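Local coordinates for protein nucleoside phosphorylase, putative (Trypanosoma brucei, PDB 3BJE) that works as a homodimeric uridine phosphorylase, reversibly splitting uridine with phosphate into uracil and ribose 1-phosphate, at residues A162-I168 with Y239-A245; T244-F250 with M293-A297; C253-R257 with V316-V320. The contacts are given in a common frame with arbitrary orientation. Where two conformers were deposited one is given. Numbering follows the deposited sequence.

How the contacts relate
From the N terminus, the chain first runs through 162-168 on strand 161-169 and, after 70 intervening residues, 29 of them helical, returns beside it as 239-245, closing contact 1. Contact 2 opens on the end of that strand, sharing Thr244 and Ala245 with contact 1, and closes 43 residues on, where strand 284-292 gives way to helix 295-305. Before it closes, contact 3 has opened at 253-257; it ends on strand 308-318, so contacts 2 and 3 cross, whereas contact 1 precedes both. Ile168 O to Thr246 N (2.8 Å) joins contacts 1 and 2. Gly249 O to Gln254 NE2 and Phe250 O to Arg256 NH1, both 2.9 Å, join contacts 2 and 3.

Contact 1: residues A162-I168 with Y239-A245; sequences AVTRHAI and YVIGTTA
In the apolar centre Val163 CB (chi1 t) lies 4.3 Å from Ile241 CG1 on one face, Ala162 CB 3.8 Å from Val240 CG2 on the other; farther on, Ile168 CD1 touches Thr243 CG2 (3.6 Å). Helix 213-228 packs on Val163 and Ile241, helix 186-198 on Ile168. Strand 162-164 runs parallel to 239-245, axes 4.6 Å apart at closest and crossing at -35°. The ladder runs Val163 N to Val240 O (2.8 Å), Gly242 N to Val163 O (3.1 Å) and Arg165 N to Gly242 O (2.9 Å). The chain turns a corner at Arg165 and His166, the register shifts by one, and pairing resumes with Thr244 N to His166 O (3.0 Å) and Ile168 N to Thr244 O (2.8 Å). At the polar edge Thr164 OG1 and Thr244 OG1 hydrogen-bond at 2.7 Å, while Glu286 forms a salt bridge to Arg165 and hydrogen bonds to His166 and Thr243. This is a bulged parallel strand pair in the central sheet of the nucleoside phosphorylase fold.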
ATOM      1  N   ALA A 162      -0.373  -6.241  20.913  1.00 16.42           N
ATOM      2  CA  ALA A 162      -0.376  -4.804  21.132  1.00 16.68           C
ATOM      3  C   ALA A 162      -1.705  -4.230  20.623  1.00 16.77           C
ATOM      4  O   ALA A 162      -2.008  -4.253  19.413  1.00 16.63           O
ATOM      5  CB  ALA A 162       0.797  -4.163  20.429  1.00 17.96           C
ATOM      6  N   VAL A 163      -2.493  -3.721  21.568  1.00 17.23           N
ATOM      7  CA  VAL A 163      -3.843  -3.251  21.310  1.00 17.20           C
ATOM      8  C   VAL A 163      -3.795  -1.738  21.150  1.00 15.85           C
ATOM      9  O   VAL A 163      -3.239  -1.046  21.994  1.00 17.80           O
ATOM     10  CB  VAL A 163      -4.768  -3.635  22.488  1.00 17.64           C
ATOM     11  CG1 VAL A 163      -6.211  -3.194  22.223  1.00 18.73           C
ATOM     12  CG2 VAL A 163      -4.693  -5.120  22.731  1.00 15.22           C
ATOM     13  N   THR A 164      -4.366  -1.238  20.054  1.00 17.54           N
ATOM     14  CA  THR A 164      -4.337   0.184  19.741  1.00 16.57           C
ATOM     15  C   THR A 164      -5.348   0.968  20.562  1.00 16.47           C
ATOM     16  O   THR A 164      -6.514   0.560  20.642  1.00 16.58           O
ATOM     17  CB  THR A 164      -4.681   0.417  18.253  1.00 15.63           C
ATOM     18  OG1 THR A 164      -3.700  -0.238  17.437  1.00 16.87           O
ATOM     19  CG2 THR A 164      -4.730   1.922  17.912  1.00 15.86           C
ATOM     20  N   ARG A 165      -4.883   2.034  21.227  1.00 17.15           N
ATOM     21  CA  ARG A 165      -5.775   3.079  21.714  0.50 14.62           C
ATOM     22  C   ARG A 165      -5.651   4.245  20.732  1.00 15.44           C
ATOM     23  O   ARG A 165      -6.439   4.346  19.825  1.00 17.20           O
ATOM     24  CB  ARG A 165      -5.486   3.487  23.162  0.50 14.12           C
ATOM     25  CG  ARG A 165      -6.580   4.378  23.713  0.50 14.43           C
ATOM     26  CD  ARG A 165      -6.338   4.832  25.137  0.50 15.30           C
ATOM     27  NE  ARG A 165      -6.445   3.776  26.150  0.50 15.83           N
ATOM     28  CZ  ARG A 165      -5.429   3.323  26.894  0.50 15.99           C
ATOM     29  NH1 ARG A 165      -4.196   3.787  26.737  0.50 16.09           N
ATOM     30  NH2 ARG A 165      -5.644   2.383  27.808  0.50 18.06           N
ATOM     31  N   HIS A 166      -4.633   5.100  20.871  1.00 15.23           N
ATOM     32  CA  HIS A 166      -4.413   6.176  19.895  1.00 14.27           C
ATOM     33  C   HIS A 166      -3.519   5.697  18.765  1.00 14.06           C
ATOM     34  O   HIS A 166      -2.863   4.667  18.870  1.00 16.08           O
ATOM     35  CB  HIS A 166      -3.799   7.406  20.583  1.00 14.41           C
ATOM     36  CG  HIS A 166      -4.678   7.984  21.652  1.00 14.08           C
ATOM     37  ND1 HIS A 166      -4.566   7.623  22.976  1.00 15.95           N
ATOM     38  CD2 HIS A 166      -5.705   8.870  21.590  1.00 18.35           C
ATOM     39  CE1 HIS A 166      -5.476   8.268  23.687  1.00 15.34           C
ATOM     40  NE2 HIS A 166      -6.172   9.046  22.875  1.00 16.31           N
ATOM     41  N   ALA A 167      -3.542   6.443  17.667  1.00 15.00           N
ATOM     42  CA  ALA A 167      -2.734   6.132  16.497  1.00 16.42           C
ATOM     43  C   ALA A 167      -2.037   7.391  15.989  1.00 16.95           C
ATOM     44  O   ALA A 167      -2.604   8.476  16.012  1.00 14.30           O
ATOM     45  CB  ALA A 167      -3.610   5.584  15.396  1.00 15.68           C
ATOM     46  N   ILE A 168      -0.803   7.212  15.524  1.00 15.05           N
ATOM     47  CA  ILE A 168      -0.071   8.234  14.785  1.00 15.00           C
ATOM     48  C   ILE A 168       0.011   7.808  13.334  1.00 15.47           C
ATOM     49  O   ILE A 168       0.505   6.720  13.033  1.00 14.99           O
ATOM     50  CB  ILE A 168       1.354   8.397  15.308  1.00 15.11           C
ATOM     51  CG1 ILE A 168       1.354   8.804  16.788  1.00 17.21           C
ATOM     52  CG2 ILE A 168       2.124   9.451  14.480  1.00 16.44           C
ATOM     53  CD1 ILE A 168       2.610   8.363  17.529  1.00 18.14           C
ATOM     54  N   TYR A 239      -0.658  -9.002  26.666  1.00 16.50           N
ATOM     55  CA  TYR A 239      -1.061  -7.856  25.869  1.00 17.66           C
ATOM     56  C   TYR A 239      -0.655  -6.534  26.501  1.00 19.43           C
ATOM     57  O   TYR A 239      -0.375  -6.454  27.705  1.00 18.84           O
ATOM     58  CB  TYR A 239      -2.568  -7.874  25.595  1.00 20.70           C
ATOM     59  CG  TYR A 239      -3.450  -7.541  26.772  1.00 23.11           C
ATOM     60  CD1 TYR A 239      -4.008  -6.269  26.919  1.00 25.10           C
ATOM     61  CD2 TYR A 239      -3.753  -8.498  27.714  1.00 21.47           C
ATOM     62  CE1 TYR A 239      -4.841  -5.966  27.999  1.00 26.67           C
ATOM     63  CE2 TYR A 239      -4.580  -8.208  28.807  1.00 23.99           C
ATOM     64  CZ  TYR A 239      -5.122  -6.942  28.940  1.00 22.69           C
ATOM     65  OH  TYR A 239      -5.949  -6.661  30.014  1.00 28.77           O
ATOM     66  N   VAL A 240      -0.619  -5.515  25.648  1.00 20.11           N
ATOM     67  CA  VAL A 240      -0.319  -4.143  26.028  1.00 19.21           C
ATOM     68  C   VAL A 240      -1.278  -3.212  25.281  1.00 18.59           C
ATOM     69  O   VAL A 240      -1.796  -3.575  24.226  1.00 18.42           O
ATOM     70  CB  VAL A 240       1.159  -3.770  25.698  1.00 21.13           C
ATOM     71  CG1 VAL A 240       2.127  -4.645  26.493  1.00 21.76           C
ATOM     72  CG2 VAL A 240       1.464  -3.874  24.200  1.00 18.84           C
ATOM     73  N   ILE A 241      -1.524  -2.031  25.838  1.00 17.07           N
ATOM     74  CA  ILE A 241      -2.368  -1.027  25.193  1.00 18.29           C
ATOM     75  C   ILE A 241      -1.599   0.270  25.073  1.00 17.83           C
ATOM     76  O   ILE A 241      -0.975   0.710  26.039  1.00 19.51           O
ATOM     77  CB  ILE A 241      -3.644  -0.689  25.988  1.00 22.08           C
ATOM     78  CG1 ILE A 241      -4.359  -1.957  26.459  1.00 27.77           C
ATOM     79  CG2 ILE A 241      -4.566   0.196  25.126  1.00 21.11           C
ATOM     80  CD1 ILE A 241      -5.281  -1.716  27.628  1.00 34.18           C
ATOM     81  N   GLY A 242      -1.688   0.905  23.912  1.00 15.67           N
ATOM     82  CA  GLY A 242      -0.976   2.156  23.718  1.00 16.31           C
ATOM     83  C   GLY A 242      -1.117   2.695  22.321  1.00 17.11           C
ATOM     84  O   GLY A 242      -2.027   2.321  21.581  1.00 18.89           O
ATOM     85  N   THR A 243      -0.189   3.571  21.959  1.00 14.99           N
ATOM     86  CA  THR A 243      -0.266   4.260  20.689  1.00 15.61           C
ATOM     87  C   THR A 243       0.429   3.445  19.611  1.00 16.57           C
ATOM     88  O   THR A 243       1.549   2.955  19.803  1.00 16.10           O
ATOM     89  CB  THR A 243       0.353   5.671  20.808  1.00 14.76           C
ATOM     90  OG1 THR A 243      -0.436   6.457  21.701  1.00 17.53           O
ATOM     91  CG2 THR A 243       0.395   6.373  19.462  1.00 15.23           C
ATOM     92  N   THR A 244      -0.252   3.309  18.474  1.00 14.22           N
ATOM     93  CA  THR A 244       0.287   2.622  17.311  1.00 16.79           C
ATOM     94  C   THR A 244       0.754   3.651  16.278  1.00 15.72           C
ATOM     95  O   THR A 244      -0.021   4.538  15.879  1.00 15.43           O
ATOM     96  CB  THR A 244      -0.786   1.706  16.673  1.00 15.98           C
ATOM     97  OG1 THR A 244      -1.246   0.773  17.666  1.00 16.56           O
ATOM     98  CG2 THR A 244      -0.222   0.969  15.424  1.00 15.52           C
ATOM     99  N   ALA A 245       2.010   3.555  15.837  1.00 14.21           N
ATOM    100  CA  ALA A 245       2.524   4.404  14.760  1.00 16.41           C
ATOM    101  C   ALA A 245       2.451   3.653  13.444  1.00 16.19           C
ATOM    102  O   ALA A 245       2.993   2.557  13.320  1.00 16.49           O
ATOM    103  CB  ALA A 245       3.969   4.818  15.063  1.00 15.27           C
TER

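Contact 2: residues T244-F250 with M293-A297; sequences TATASGF and METSA. With R1P (1-O-phosphono-alpha-D-ribofuranose), chain C; URA (uracil), chain D.
This is the ribose-binding corner of the phosphorylase active site, where the end of a strand packs against the start of a helix. Residues 244-246 are extended and 247-250 run on as a loop; 293 and 294 are loop, with Glu294 as N-cap of the helix beginning at Thr295. Thr246 CA and Met293 CA pair at 4.9 Å, and Ala247 O comes to 3.7 Å from Met293 CA. Met293 has the largest share of the buried area, 110 of 361 Å²: its CB points away, but rotamers m, t, p carry the side chain along the loop, so that SD lies 3.6 Å from Gly249 O and 4.2 Å from Phe250 CB, at the edge of the Phe250 ring. Its N donates to R1P O2 (3.0 Å), and its CG lies 3.6 Å from uracil O2. Phe250 CE1 (chi1 t) is 3.5 Å from uracil N3 and 3.7 Å from R1P O5. His34 and Arg74 of the second subunit hydrogen-bond R1P, so the dimer partner completes the pocket. Glu294 turns its CB away from 244-250 and receives the sugar hydroxyls, R1P O2 on OE1 (2.6 Å, the place of OE1 being less sure) and R1P O3 on OE2 (a very short 2.5 Å); Arg145 forms a salt bridge with it. Thr295 places CB 3.9 Å from Thr244 CG2, its hydroxyl being bound by Glu292, which also bonds Thr246 OG1. Asp171 and Tyr207 hold the Ser296 hydroxyl, while Ser296 N donates to Thr246 OG1 (chi1 m) at 2.9 Å.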
ATOM      1  N   THR A 244      -0.252   3.309  18.474  1.00 14.22           N
ATOM      2  CA  THR A 244       0.287   2.622  17.311  1.00 16.79           C
ATOM      3  C   THR A 244       0.754   3.651  16.278  1.00 15.72           C
ATOM      4  O   THR A 244      -0.021   4.538  15.879  1.00 15.43           O
ATOM      5  CB  THR A 244      -0.786   1.706  16.673  1.00 15.98           C
ATOM      6  OG1 THR A 244      -1.246   0.773  17.666  1.00 16.56           O
ATOM      7  CG2 THR A 244      -0.222   0.969  15.424  1.00 15.52           C
ATOM      8  N   ALA A 245       2.010   3.555  15.837  1.00 14.21           N
ATOM      9  CA  ALA A 245       2.524   4.404  14.760  1.00 16.41           C
ATOM     10  C   ALA A 245       2.451   3.653  13.444  1.00 16.19           C
ATOM     11  O   ALA A 245       2.993   2.557  13.320  1.00 16.49           O
ATOM     12  CB  ALA A 245       3.969   4.818  15.063  1.00 15.27           C
ATOM     13  N   THR A 246       1.771   4.235  12.469  1.00 16.04           N
ATOM     14  CA  THR A 246       1.589   3.612  11.177  1.00 15.12           C
ATOM     15  C   THR A 246       2.441   4.281  10.089  1.00 15.70           C
ATOM     16  O   THR A 246       2.445   5.498   9.932  1.00 16.29           O
ATOM     17  CB  THR A 246       0.113   3.650  10.754  1.00 16.32           C
ATOM     18  OG1 THR A 246      -0.679   2.956  11.726  1.00 16.43           O
ATOM     19  CG2 THR A 246      -0.125   3.031   9.340  1.00 13.97           C
ATOM     20  N   ALA A 247       3.113   3.424   9.321  1.00 13.94           N
ATOM     21  CA  ALA A 247       4.112   3.818   8.349  1.00 15.25           C
ATOM     22  C   ALA A 247       3.641   3.585   6.923  1.00 16.04           C
ATOM     23  O   ALA A 247       2.781   2.723   6.659  1.00 18.11           O
ATOM     24  CB  ALA A 247       5.386   2.995   8.572  1.00 15.92           C
ATOM     25  N   SER A 248       4.239   4.339   5.987  1.00 15.09           N
ATOM     26  CA  SER A 248       3.962   4.228   4.538  1.00 14.90           C
ATOM     27  C   SER A 248       5.003   3.364   3.802  1.00 14.30           C
ATOM     28  O   SER A 248       5.282   3.537   2.619  1.00 15.93           O
ATOM     29  CB  SER A 248       3.847   5.610   3.922  1.00 16.08           C
ATOM     30  OG  SER A 248       4.983   6.419   4.200  1.00 15.85           O
ATOM     31  N   GLY A 249       5.559   2.415   4.569  1.00 14.03           N
ATOM     32  CA  GLY A 249       6.559   1.449   4.096  1.00 14.92           C
ATOM     33  C   GLY A 249       7.011   0.603   5.263  1.00 16.38           C
ATOM     34  O   GLY A 249       6.470   0.705   6.358  1.00 16.61           O
ATOM     35  N   PHE A 250       7.989  -0.253   5.009  1.00 14.78           N
ATOM     36  CA  PHE A 250       8.501  -1.191   6.000  1.00 13.56           C
ATOM     37  C   PHE A 250       9.938  -0.911   6.462  1.00 13.16           C
ATOM     38  O   PHE A 250      10.313  -1.255   7.573  1.00 15.98           O
ATOM     39  CB  PHE A 250       8.453  -2.595   5.406  1.00 11.69           C
ATOM     40  CG  PHE A 250       8.777  -3.684   6.381  1.00 14.85           C
ATOM     41  CD1 PHE A 250       7.779  -4.221   7.173  1.00 15.95           C
ATOM     42  CD2 PHE A 250      10.050  -4.189   6.500  1.00 17.22           C
ATOM     43  CE1 PHE A 250       8.042  -5.237   8.069  1.00 16.51           C
ATOM     44  CE2 PHE A 250      10.327  -5.224   7.379  1.00 16.05           C
ATOM     45  CZ  PHE A 250       9.319  -5.741   8.168  1.00 15.05           C
ATOM     46  N   MET A 293       1.572  -0.964   9.452  1.00 18.05           N
ATOM     47  CA  MET A 293       1.304  -0.275   8.177  1.00 17.97           C
ATOM     48  C   MET A 293      -0.163   0.032   7.824  1.00 17.92           C
ATOM     49  O   MET A 293      -0.417   0.535   6.736  1.00 19.52           O
ATOM     50  CB  MET A 293       1.943  -1.069   7.031  1.00 20.66           C
ATOM     51  CG  MET A 293       3.461  -1.131   7.130  1.00 20.63           C
ATOM     52  SD  MET A 293       4.281  -2.076   5.835  1.00 19.39           S
ATOM     53  CE  MET A 293       3.840  -1.088   4.365  1.00 19.48           C
ATOM     54  N   GLU A 294      -1.116  -0.242   8.724  1.00 17.82           N
ATOM     55  CA  GLU A 294      -2.550  -0.059   8.412  1.00 17.27           C
ATOM     56  C   GLU A 294      -3.408   0.724   9.404  1.00 17.76           C
ATOM     57  O   GLU A 294      -4.439   1.274   9.021  1.00 19.79           O
ATOM     58  CB  GLU A 294      -3.203  -1.439   8.201  1.00 20.23           C
ATOM     59  CG  GLU A 294      -2.707  -2.170   6.946  1.00 20.25           C
ATOM     60  CD  GLU A 294      -1.563  -3.150   7.201  1.00 21.62           C
ATOM     61  OE1 GLU A 294      -1.494  -3.747   8.285  1.00 29.02           O
ATOM     62  OE2 GLU A 294      -0.699  -3.353   6.294  1.00 19.90           O
ATOM     63  N   THR A 295      -3.002   0.773  10.667  1.00 18.07           N
ATOM     64  CA  THR A 295      -3.943   1.114  11.731  1.00 16.99           C
ATOM     65  C   THR A 295      -4.414   2.564  11.707  1.00 17.60           C
ATOM     66  O   THR A 295      -5.583   2.832  11.945  1.00 19.52           O
ATOM     67  CB  THR A 295      -3.351   0.712  13.106  1.00 17.37           C
ATOM     68  OG1 THR A 295      -3.297  -0.710  13.165  1.00 19.88           O
ATOM     69  CG2 THR A 295      -4.212   1.210  14.266  1.00 19.30           C
ATOM     70  N   SER A 296      -3.511   3.510  11.443  1.00 17.31           N
ATOM     71  CA  SER A 296      -3.880   4.920  11.436  1.00 17.18           C
ATOM     72  C   SER A 296      -5.090   5.180  10.533  1.00 18.21           C
ATOM     73  O   SER A 296      -6.059   5.813  10.971  1.00 18.52           O
ATOM     74  CB  SER A 296      -2.711   5.778  10.953  1.00 19.24           C
ATOM     75  OG  SER A 296      -2.278   5.353   9.672  1.00 17.60           O
ATOM     76  N   ALA A 297      -5.055   4.683   9.289  1.00 17.13           N
ATOM     77  CA  ALA A 297      -6.151   4.924   8.321  1.00 16.72           C
ATOM     78  C   ALA A 297      -7.410   4.134   8.692  1.00 17.29           C
ATOM     79  O   ALA A 297      -8.533   4.588   8.477  1.00 18.16           O
ATOM     80  CB  ALA A 297      -5.726   4.572   6.885  1.00 19.55           C
TER
HETATM   81  C5  R1P C 401       4.345  -6.060   6.691  1.00 22.94           C
HETATM   82  O5  R1P C 401       5.135  -7.249   6.841  1.00 20.82           O
HETATM   83  C4  R1P C 401       2.883  -6.351   6.969  1.00 21.45           C
HETATM   84  O4  R1P C 401       2.710  -7.042   8.220  1.00 28.06           O
HETATM   85  C1  R1P C 401       1.873  -6.287   9.103  1.00 27.13           C
HETATM   86  C2  R1P C 401       2.013  -4.846   8.584  1.00 24.34           C
HETATM   87  O2  R1P C 401       1.024  -3.891   9.035  1.00 19.17           O
HETATM   88  C3  R1P C 401       2.057  -5.080   7.072  1.00 21.59           C
HETATM   89  O3  R1P C 401       0.757  -5.331   6.515  1.00 20.92           O
HETATM   90  O1  R1P C 401       0.496  -6.786   9.178  1.00 24.69           O
HETATM   91  P   R1P C 401      -0.130  -8.134   8.542  1.00 24.37           P
HETATM   92  O1P R1P C 401       0.033  -7.817   7.048  1.00 24.46           O
HETATM   93  O2P R1P C 401      -1.572  -8.126   9.017  1.00 25.15           O
HETATM   94  O3P R1P C 401       0.682  -9.319   8.956  1.00 25.49           O
HETATM   95  N1  URA D 501       5.076  -5.358  10.511  1.00 23.69           N
HETATM   96  C2  URA D 501       5.533  -4.096  10.355  1.00 17.09           C
HETATM   97  O2  URA D 501       4.916  -3.250   9.633  1.00 16.44           O
HETATM   98  N3  URA D 501       6.658  -3.726  10.947  1.00 18.01           N
HETATM   99  C4  URA D 501       7.367  -4.586  11.702  1.00 19.21           C
HETATM  100  O4  URA D 501       8.413  -4.178  12.237  1.00 20.74           O
HETATM  101  C5  URA D 501       6.926  -5.885  11.863  1.00 21.54           C
HETATM  102  C6  URA D 501       5.749  -6.254  11.240  1.00 22.36           C

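Contact 3: residues C253-R257 with V316-V320; sequences CQGRR and VSKRV. With URA (uracil), chain D.
The backbones stay apart (nearest CA pair, Arg256 and Arg319, 9.2 Å), and long side chains span the gap. Residues 253-257 form no regular strand, whereas 316-318 end a strand and 319-320 leave it. Gln254 (chi1 m, chi2 t) reads the base twice, OE1 accepting from uracil N3 (2.8 Å) and NE2 donating to uracil O2 (3.0 Å). Its main-chain O receives Arg319 NH1 (3.0 Å) and NH2 (3.2 Å). Gly255, with positive phi (76°), turns the chain and sets its O 3.5 Å from Arg319 NH2. Arg256 extends (m, t, t) to donate NH2 to uracil O4 (2.9 Å), with a weak bond from NH1 (3.4 Å). Its guanidinium stacks on that of Arg319, centres 4.0 Å apart and planes at 27°, despite like charge; Phe250 adds a cation-pi contact to Arg256. One water links Gln254 OE1 (2.8 Å), Arg319 NH1 (2.9 Å) and uracil O4 (2.7 Å). A glutamine-arginine pair that recognises the uracil edge is the hallmark of the base-binding site of uridine phosphorylases.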
ATOM      1  N   CYS A 253      11.005   3.711   5.868  1.00 15.18           N
ATOM      2  CA  CYS A 253       9.755   4.254   6.415  1.00 15.54           C
ATOM      3  C   CYS A 253       9.455   3.912   7.850  1.00 14.96           C
ATOM      4  O   CYS A 253       8.597   4.552   8.459  1.00 15.46           O
ATOM      5  CB  CYS A 253       8.604   3.809   5.544  1.00 13.94           C
ATOM      6  SG  CYS A 253       8.631   4.547   3.880  1.00 16.05           S
ATOM      7  N   GLN A 254      10.101   2.864   8.364  1.00 13.51           N
ATOM      8  CA  GLN A 254      10.058   2.477   9.778  1.00 14.47           C
ATOM      9  C   GLN A 254      11.429   2.635  10.464  1.00 17.49           C
ATOM     10  O   GLN A 254      11.653   2.073  11.508  1.00 16.31           O
ATOM     11  CB  GLN A 254       9.494   1.061   9.947  1.00 16.90           C
ATOM     12  CG  GLN A 254       8.091   0.893   9.381  1.00 17.15           C
ATOM     13  CD  GLN A 254       7.446  -0.458   9.659  1.00 14.47           C
ATOM     14  OE1 GLN A 254       7.812  -1.154  10.636  1.00 15.32           O
ATOM     15  NE2 GLN A 254       6.450  -0.816   8.837  1.00 15.73           N
ATOM     16  N   GLY A 255      12.344   3.404   9.871  1.00 16.15           N
ATOM     17  CA  GLY A 255      13.650   3.621  10.481  1.00 15.83           C
ATOM     18  C   GLY A 255      14.627   2.455  10.361  1.00 17.94           C
ATOM     19  O   GLY A 255      15.629   2.426  11.067  1.00 19.56           O
ATOM     20  N   ARG A 256      14.356   1.497   9.464  1.00 15.76           N
ATOM     21  CA  ARG A 256      15.328   0.448   9.148  1.00 16.01           C
ATOM     22  C   ARG A 256      16.402   0.994   8.207  1.00 16.28           C
ATOM     23  O   ARG A 256      16.096   1.719   7.261  1.00 16.74           O
ATOM     24  CB  ARG A 256      14.654  -0.787   8.531  1.00 16.25           C
ATOM     25  CG  ARG A 256      13.771  -1.569   9.491  1.00 18.59           C
ATOM     26  CD  ARG A 256      13.161  -2.799   8.848  1.00 16.35           C
ATOM     27  NE  ARG A 256      12.656  -3.699   9.872  1.00 16.44           N
ATOM     28  CZ  ARG A 256      11.443  -3.646  10.422  1.00 17.64           C
ATOM     29  NH1 ARG A 256      10.538  -2.767  10.031  1.00 15.53           N
ATOM     30  NH2 ARG A 256      11.121  -4.501  11.382  1.00 18.40           N
ATOM     31  N   ARG A 257      17.650   0.637   8.486  1.00 16.51           N
ATOM     32  CA  ARG A 257      18.815   1.106   7.731  1.00 18.02           C
ATOM     33  C   ARG A 257      19.263   0.009   6.758  1.00 15.09           C
ATOM     34  O   ARG A 257      19.746  -1.050   7.180  1.00 16.18           O
ATOM     35  CB  ARG A 257      19.947   1.447   8.705  1.00 18.20           C
ATOM     36  CG  ARG A 257      19.701   2.698   9.535  1.00 22.73           C
ATOM     37  CD  ARG A 257      20.831   2.881  10.559  1.00 24.49           C
ATOM     38  NE  ARG A 257      20.633   4.003  11.499  1.00 35.52           N
ATOM     39  CZ  ARG A 257      21.369   5.118  11.544  1.00 39.74           C
ATOM     40  NH1 ARG A 257      22.349   5.336  10.669  1.00 43.35           N
ATOM     41  NH2 ARG A 257      21.116   6.039  12.477  1.00 29.26           N
ATOM     42  N   VAL A 316       5.958  -9.213  16.247  1.00 19.48           N
ATOM     43  CA  VAL A 316       6.863 -10.163  15.594  1.00 19.63           C
ATOM     44  C   VAL A 316       8.275  -9.613  15.381  1.00 22.77           C
ATOM     45  O   VAL A 316       9.173 -10.345  14.968  1.00 25.10           O
ATOM     46  CB  VAL A 316       6.305 -10.641  14.246  1.00 21.50           C
ATOM     47  CG1 VAL A 316       4.940 -11.310  14.430  1.00 21.73           C
ATOM     48  CG2 VAL A 316       6.202  -9.469  13.257  1.00 22.97           C
ATOM     49  N   SER A 317       8.470  -8.332  15.667  1.00 23.13           N
ATOM     50  CA  SER A 317       9.787  -7.727  15.555  0.50 24.39           C
ATOM     51  C   SER A 317      10.026  -6.837  16.755  1.00 24.42           C
ATOM     52  O   SER A 317       9.260  -5.918  17.029  1.00 22.11           O
ATOM     53  CB  SER A 317       9.899  -6.907  14.275  0.50 22.56           C
ATOM     54  OG  SER A 317      11.145  -6.230  14.232  0.50 24.01           O
ATOM     55  N   LYS A 318      11.082  -7.138  17.499  1.00 30.02           N
ATOM     56  CA  LYS A 318      11.488  -6.284  18.594  1.00 34.48           C
ATOM     57  C   LYS A 318      12.649  -5.513  18.038  1.00 35.94           C
ATOM     58  O   LYS A 318      13.679  -6.079  17.674  1.00 33.09           O
ATOM     59  CB  LYS A 318      11.893  -7.078  19.836  1.00 35.73           C
ATOM     60  CG  LYS A 318      10.721  -7.504  20.729  1.00 37.47           C
ATOM     61  CD  LYS A 318       9.890  -6.337  21.298  1.00 35.94           C
ATOM     62  CE  LYS A 318      10.666  -5.366  22.190  1.00 33.03           C
ATOM     63  NZ  LYS A 318      10.837  -5.847  23.586  1.00 27.98           N
ATOM     64  N   ARG A 319      12.439  -4.211  17.939  1.00 39.46           N
ATOM     65  CA  ARG A 319      13.377  -3.320  17.311  1.00 39.97           C
ATOM     66  C   ARG A 319      14.369  -2.809  18.369  1.00 40.45           C
ATOM     67  O   ARG A 319      15.387  -2.217  18.031  1.00 40.07           O
ATOM     68  CB  ARG A 319      12.595  -2.181  16.637  1.00 40.35           C
ATOM     69  CG  ARG A 319      11.515  -2.648  15.599  1.00 40.59           C
ATOM     70  CD  ARG A 319      12.121  -3.045  14.244  1.00 37.51           C
ATOM     71  NE  ARG A 319      13.086  -2.067  13.718  1.00 30.13           N
ATOM     72  CZ  ARG A 319      12.776  -0.961  13.034  1.00 29.91           C
ATOM     73  NH1 ARG A 319      11.508  -0.670  12.752  1.00 27.32           N
ATOM     74  NH2 ARG A 319      13.743  -0.146  12.622  1.00 29.77           N
ATOM     75  N   VAL A 320      14.054  -3.045  19.645  1.00 39.92           N
ATOM     76  CA  VAL A 320      14.958  -2.768  20.771  1.00 41.00           C
ATOM     77  C   VAL A 320      15.104  -4.039  21.616  1.00 42.47           C
ATOM     78  O   VAL A 320      14.340  -4.988  21.445  1.00 42.62           O
ATOM     79  CB  VAL A 320      14.415  -1.637  21.680  1.00 40.21           C
ATOM     80  CG1 VAL A 320      14.073  -0.391  20.864  1.00 37.97           C
ATOM     81  CG2 VAL A 320      13.202  -2.123  22.473  1.00 38.70           C
TER
HETATM   82  N1  URA D 501       5.076  -5.358  10.511  1.00 23.69           N
HETATM   83  C2  URA D 501       5.533  -4.096  10.355  1.00 17.09           C
HETATM   84  O2  URA D 501       4.916  -3.250   9.633  1.00 16.44           O
HETATM   85  N3  URA D 501       6.658  -3.726  10.947  1.00 18.01           N
HETATM   86  C4  URA D 501       7.367  -4.586  11.702  1.00 19.21           C
HETATM   87  O4  URA D 501       8.413  -4.178  12.237  1.00 20.74           O
HETATM   88  C5  URA D 501       6.926  -5.885  11.863  1.00 21.54           C
HETATM   89  C6  URA D 501       5.749  -6.254  11.240  1.00 22.36           C
HETATM   90  O   HOH W   1       8.872  -1.694  13.196  1.00 22.35           O